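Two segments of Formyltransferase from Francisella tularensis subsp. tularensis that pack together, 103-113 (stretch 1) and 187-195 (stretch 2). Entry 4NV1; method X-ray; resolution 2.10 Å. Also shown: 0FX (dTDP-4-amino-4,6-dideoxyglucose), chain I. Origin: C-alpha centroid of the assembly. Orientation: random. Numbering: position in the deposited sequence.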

# COMPACT_ATOMS: atom_id res chain seq x y z
N GLY A 103 9.36 25.93 -0.66
CA GLY A 103 9.14 25.46 -2.03
C GLY A 103 8.15 24.33 -2.08
O GLY A 103 7.19 24.29 -1.32
N TRP A 104 8.40 23.39 -2.97
CA TRP A 104 7.40 22.35 -3.24
C TRP A 104 7.34 21.12 -2.30
O TRP A 104 8.36 20.51 -1.99
CB TRP A 104 7.52 21.91 -4.71
CG TRP A 104 6.72 22.86 -5.55
CD1 TRP A 104 7.07 24.13 -5.91
CD2 TRP A 104 5.40 22.65 -6.02
NE1 TRP A 104 6.05 24.71 -6.62
CE2 TRP A 104 5.01 23.82 -6.70
CE3 TRP A 104 4.50 21.58 -5.95
CZ2 TRP A 104 3.76 23.94 -7.32
CZ3 TRP A 104 3.25 21.71 -6.55
CH2 TRP A 104 2.90 22.88 -7.23
N PHE A 105 6.12 20.80 -1.87
CA PHE A 105 5.76 19.63 -1.09
C PHE A 105 6.70 19.42 0.08
O PHE A 105 7.36 18.39 0.16
CB PHE A 105 5.75 18.42 -1.97
CG PHE A 105 4.74 18.49 -3.10
CD1 PHE A 105 4.97 17.80 -4.27
CD2 PHE A 105 3.58 19.25 -3.01
CE1 PHE A 105 4.09 17.88 -5.34
CE2 PHE A 105 2.67 19.32 -4.07
CZ PHE A 105 2.92 18.61 -5.23
N PRO A 106 6.74 20.41 0.96
CA PRO A 106 7.58 20.46 2.18
C PRO A 106 7.48 19.21 2.98
O PRO A 106 8.53 18.66 3.35
CB PRO A 106 7.05 21.67 2.95
CG PRO A 106 5.76 22.06 2.27
CD PRO A 106 5.81 21.55 0.87
N GLN A 107 6.27 18.69 3.18
CA GLN A 107 6.14 17.48 3.98
C GLN A 107 6.79 16.24 3.32
O GLN A 107 7.39 15.41 4.01
CB GLN A 107 4.71 17.20 4.50
CG GLN A 107 3.77 16.51 3.52
CD GLN A 107 3.41 17.39 2.39
OE1 GLN A 107 3.70 18.59 2.41
NE2 GLN A 107 2.68 16.84 1.41
N VAL A 108 6.75 16.15 2.00
CA VAL A 108 7.42 15.06 1.33
C VAL A 108 8.90 15.12 1.65
O VAL A 108 9.49 14.14 2.14
CB VAL A 108 7.20 15.05 -0.17
CG1 VAL A 108 8.00 13.93 -0.79
CG2 VAL A 108 5.73 14.91 -0.52
N PHE A 109 9.51 16.25 1.37
CA PHE A 109 10.94 16.45 1.65
C PHE A 109 11.25 16.24 3.13
O PHE A 109 12.30 15.72 3.43
CB PHE A 109 11.41 17.83 1.14
CG PHE A 109 11.58 17.86 -0.33
CD1 PHE A 109 10.54 18.20 -1.15
CD2 PHE A 109 12.78 17.47 -0.90
CE1 PHE A 109 10.69 18.13 -2.52
CE2 PHE A 109 12.92 17.36 -2.24
CZ PHE A 109 11.88 17.76 -3.06
N SER A 110 10.36 16.56 4.05
CA SER A 110 10.67 16.40 5.46
C SER A 110 10.69 14.94 5.83
O SER A 110 11.54 14.49 6.63
CB SER A 110 9.77 17.22 6.43
OG SER A 110 10.07 18.62 6.53
N ILE A 111 9.83 14.15 5.21
CA ILE A 111 9.76 12.74 5.57
C ILE A 111 11.05 12.08 5.19
O ILE A 111 11.57 11.17 5.88
CB ILE A 111 8.51 12.02 4.94
CG1 ILE A 111 7.22 12.38 5.67
CG2 ILE A 111 8.67 10.52 5.11
CD1 ILE A 111 5.95 12.12 4.87
N ILE A 112 11.57 12.52 4.06
CA ILE A 112 12.86 12.03 3.60
C ILE A 112 14.11 12.60 4.26
O ILE A 112 14.99 11.84 4.66
CB ILE A 112 12.98 12.21 2.08
CG1 ILE A 112 11.93 11.32 1.39
CG2 ILE A 112 14.41 11.91 1.60
CD1 ILE A 112 11.63 11.71 -0.06
N ASN A 113 14.22 13.93 4.30
CA ASN A 113 15.44 14.56 4.77
C ASN A 113 15.46 14.94 6.22
O ASN A 113 16.44 15.43 6.67
CB ASN A 113 15.81 15.71 3.85
CG ASN A 113 14.92 16.93 3.98
OD1 ASN A 113 14.32 17.22 5.01
ND2 ASN A 113 14.87 17.68 2.90
N SER A 187 12.79 22.98 -5.56
CA SER A 187 11.97 23.27 -6.77
C SER A 187 10.99 22.19 -7.19
O SER A 187 11.12 21.05 -6.75
CB SER A 187 12.85 23.50 -8.00
OG SER A 187 13.92 22.58 -8.13
N ILE A 188 10.04 22.49 -8.06
CA ILE A 188 9.18 21.42 -8.60
C ILE A 188 9.97 20.38 -9.43
O ILE A 188 9.58 19.22 -9.52
CB ILE A 188 7.98 21.99 -9.38
CG1 ILE A 188 6.94 20.90 -9.66
CG2 ILE A 188 8.47 22.66 -10.67
CD1 ILE A 188 5.52 21.33 -9.36
N HIS A 189 11.09 20.80 -10.01
CA HIS A 189 12.04 19.91 -10.64
C HIS A 189 12.74 19.06 -9.59
O HIS A 189 13.08 17.93 -9.88
CB HIS A 189 13.07 20.74 -11.41
CG HIS A 189 14.14 19.96 -12.12
ND1 HIS A 189 13.95 19.37 -13.36
CD2 HIS A 189 15.46 19.79 -11.83
CE1 HIS A 189 15.07 18.81 -13.76
NE2 HIS A 189 16.01 19.04 -12.85
N ASP A 190 13.02 19.59 -8.39
CA ASP A 190 13.69 18.76 -7.39
C ASP A 190 12.76 17.59 -7.06
O ASP A 190 13.23 16.48 -6.90
CB ASP A 190 14.02 19.52 -6.11
CG ASP A 190 15.20 20.47 -6.27
OD1 ASP A 190 16.23 20.11 -6.89
OD2 ASP A 190 15.10 21.59 -5.74
N TYR A 191 11.45 17.86 -6.99
CA TYR A 191 10.45 16.86 -6.71
C TYR A 191 10.46 15.82 -7.85
O TYR A 191 10.65 14.60 -7.63
CB TYR A 191 9.07 17.52 -6.52
CG TYR A 191 7.95 16.53 -6.28
CD1 TYR A 191 7.86 15.86 -5.07
CD2 TYR A 191 7.02 16.22 -7.28
CE1 TYR A 191 6.89 14.90 -4.86
CE2 TYR A 191 6.04 15.27 -7.09
CZ TYR A 191 5.98 14.61 -5.87
OH TYR A 191 5.01 13.66 -5.62
N LYS A 192 10.30 16.32 -9.07
CA LYS A 192 10.18 15.46 -10.25
C LYS A 192 11.35 14.51 -10.41
O LYS A 192 11.14 13.36 -10.73
CB LYS A 192 9.83 16.28 -11.51
CG LYS A 192 8.34 16.67 -11.51
CD LYS A 192 7.87 17.41 -12.77
CE LYS A 192 6.86 16.62 -13.63
NZ LYS A 192 5.43 16.95 -13.39
N ASN A 193 12.56 14.92 -10.08
CA ASN A 193 13.69 14.01 -10.05
C ASN A 193 13.66 12.89 -9.02
O ASN A 193 14.51 12.02 -9.06
CB ASN A 193 14.97 14.83 -9.83
CG ASN A 193 15.28 15.77 -10.99
OD1 ASN A 193 14.99 15.48 -12.16
ND2 ASN A 193 15.87 16.92 -10.67
N MET A 194 12.78 12.94 -8.03
CA MET A 194 12.73 11.92 -6.99
C MET A 194 11.66 10.88 -7.34
O MET A 194 11.55 9.86 -6.67
CB MET A 194 12.26 12.50 -5.65
CG MET A 194 13.08 13.62 -5.08
SD MET A 194 12.82 13.66 -3.30
CE MET A 194 11.14 14.24 -3.27
N CYS A 195 10.83 11.20 -8.33
CA CYS A 195 9.68 10.38 -8.66
C CYS A 195 10.04 9.04 -9.29
O CYS A 195 9.37 8.03 -9.01
CB CYS A 195 8.73 11.18 -9.53
SG CYS A 195 7.84 12.40 -8.54
O4P 0FX I . -1.56 22.53 -1.40
P2 0FX I . -2.77 22.59 -2.37
O3P 0FX I . -4.23 22.42 -2.01
O1G 0FX I . -2.41 23.36 -3.71
C1G 0FX I . -2.18 24.75 -3.72
C2G 0FX I . -1.79 24.93 -5.18
O2G 0FX I . -2.63 24.17 -6.06
C3G 0FX I . -0.35 24.53 -5.43
O3G 0FX I . -0.13 24.97 -6.78
C4G 0FX I . 0.54 25.20 -4.36
N4A 0FX I . 1.96 24.95 -4.57
C5G 0FX I . 0.15 24.81 -2.93
C6G 0FX I . 1.01 25.54 -1.90
O5G 0FX I . -1.22 25.17 -2.75
OPP 0FX I . -3.10 21.31 -3.25
P 0FX I . -2.25 20.28 -4.11
O1P 0FX I . -1.74 20.77 -5.44
O2P 0FX I . -3.29 19.19 -3.85
O5 0FX I . -1.04 19.69 -3.22
C5 0FX I . -1.36 19.12 -1.95
C4 0FX I . -0.49 17.92 -1.63
O4 0FX I . -0.90 16.82 -2.43
C3 0FX I . 0.97 18.06 -1.91
O3 0FX I . 1.71 18.50 -0.76
C2 0FX I . 1.43 16.62 -2.16
C1 0FX I . 0.18 15.99 -2.78
N11 0FX I . 0.39 15.82 -4.22
C61 0FX I . 0.01 16.79 -5.08
C51 0FX I . 0.22 16.64 -6.43
C5A 0FX I . -0.12 17.67 -7.49
C21 0FX I . 0.95 14.68 -4.67
O21 0FX I . 1.30 13.67 -3.85
N31 0FX I . 1.13 14.45 -5.98
C41 0FX I . 0.76 15.43 -6.82
O41 0FX I . 0.95 15.32 -8.13

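No hydrogen bond crosses between these two segments; they are held together by side-chain shape and by aromatic rings, so the rotamers carry most of the story. The two helices cross at 55° with axes 11.5 Å apart, a separation that large side chains are well suited to fill.

Tyr191 lies near the middle. Its CA-to-CB bond points toward the other segment, and with chi1 at 177° (t) and chi2 at 72° the ring presents a face to Phe105. Phe105, in the m rotamer, meets it edge-on: CD1 of Phe105 lies 3.5 Å from CE1 of Tyr191, the planes stand at 82° and the centroids are 4.7 Å apart. Such an arrangement sets the slightly positive ring hydrogens of one aromatic against the electron-rich face of the other. Phe105 also occupies the N-cap position of the first helix, where its carbonyl O accepts from Phe109 N. One face of its ring is covered by the nucleotide sugar, to which Gln107 NE2 donates a hydrogen bond at O3 (2.9 Å), so the same phenyl group serves the ligand and the helix contact.

Phe109 leaves its helix sideways, but chi1 of -76° (m) and chi2 of 89° bring the ring's end nearer to the second segment. Met194 answers with an m, t, m conformation that places its CE over the ring face, 3.9 Å from the centroid and 3.6 Å from Phe109 CZ. The sulfur sits more obliquely, with SD 4.6 Å from the same centroid. A flexible, unbranched thioether suits this place because it can bend to follow the ring. The same side chain reaches its neighbours as well: Met194 CE is 4.0 Å from Val108 CG1, and Met194 SD is 4.0 Å from Ile112 CD1. Val108, compact and beta-branched, touches both Tyr191 and Met194 with CG1 (4.3 Å to Tyr191 CE1, 4.0 Å to Met194 CE) without needing length.

At the other end, Ile188 has its CA-to-CB bond sideways, yet CD1 ends 3.4 Å from the centroid of the six-membered ring of Trp104, only 4° off the normal. Chi2 of 134° lies between wells, a departure from ideal staggering that accompanies this close methyl-to-face contact. The amino group N4A of the sugar lies over the opposite indole face, 3.4 Å from Trp104 CZ2, although Trp104 is poorly ordered and its details deserve caution.

Ser187 points away and caps its own helix: in the p rotamer, OG accepts from Asp190 N (3.1 Å). Asp190 reciprocates, its OD2 accepting from Ser187 N (2.7 Å).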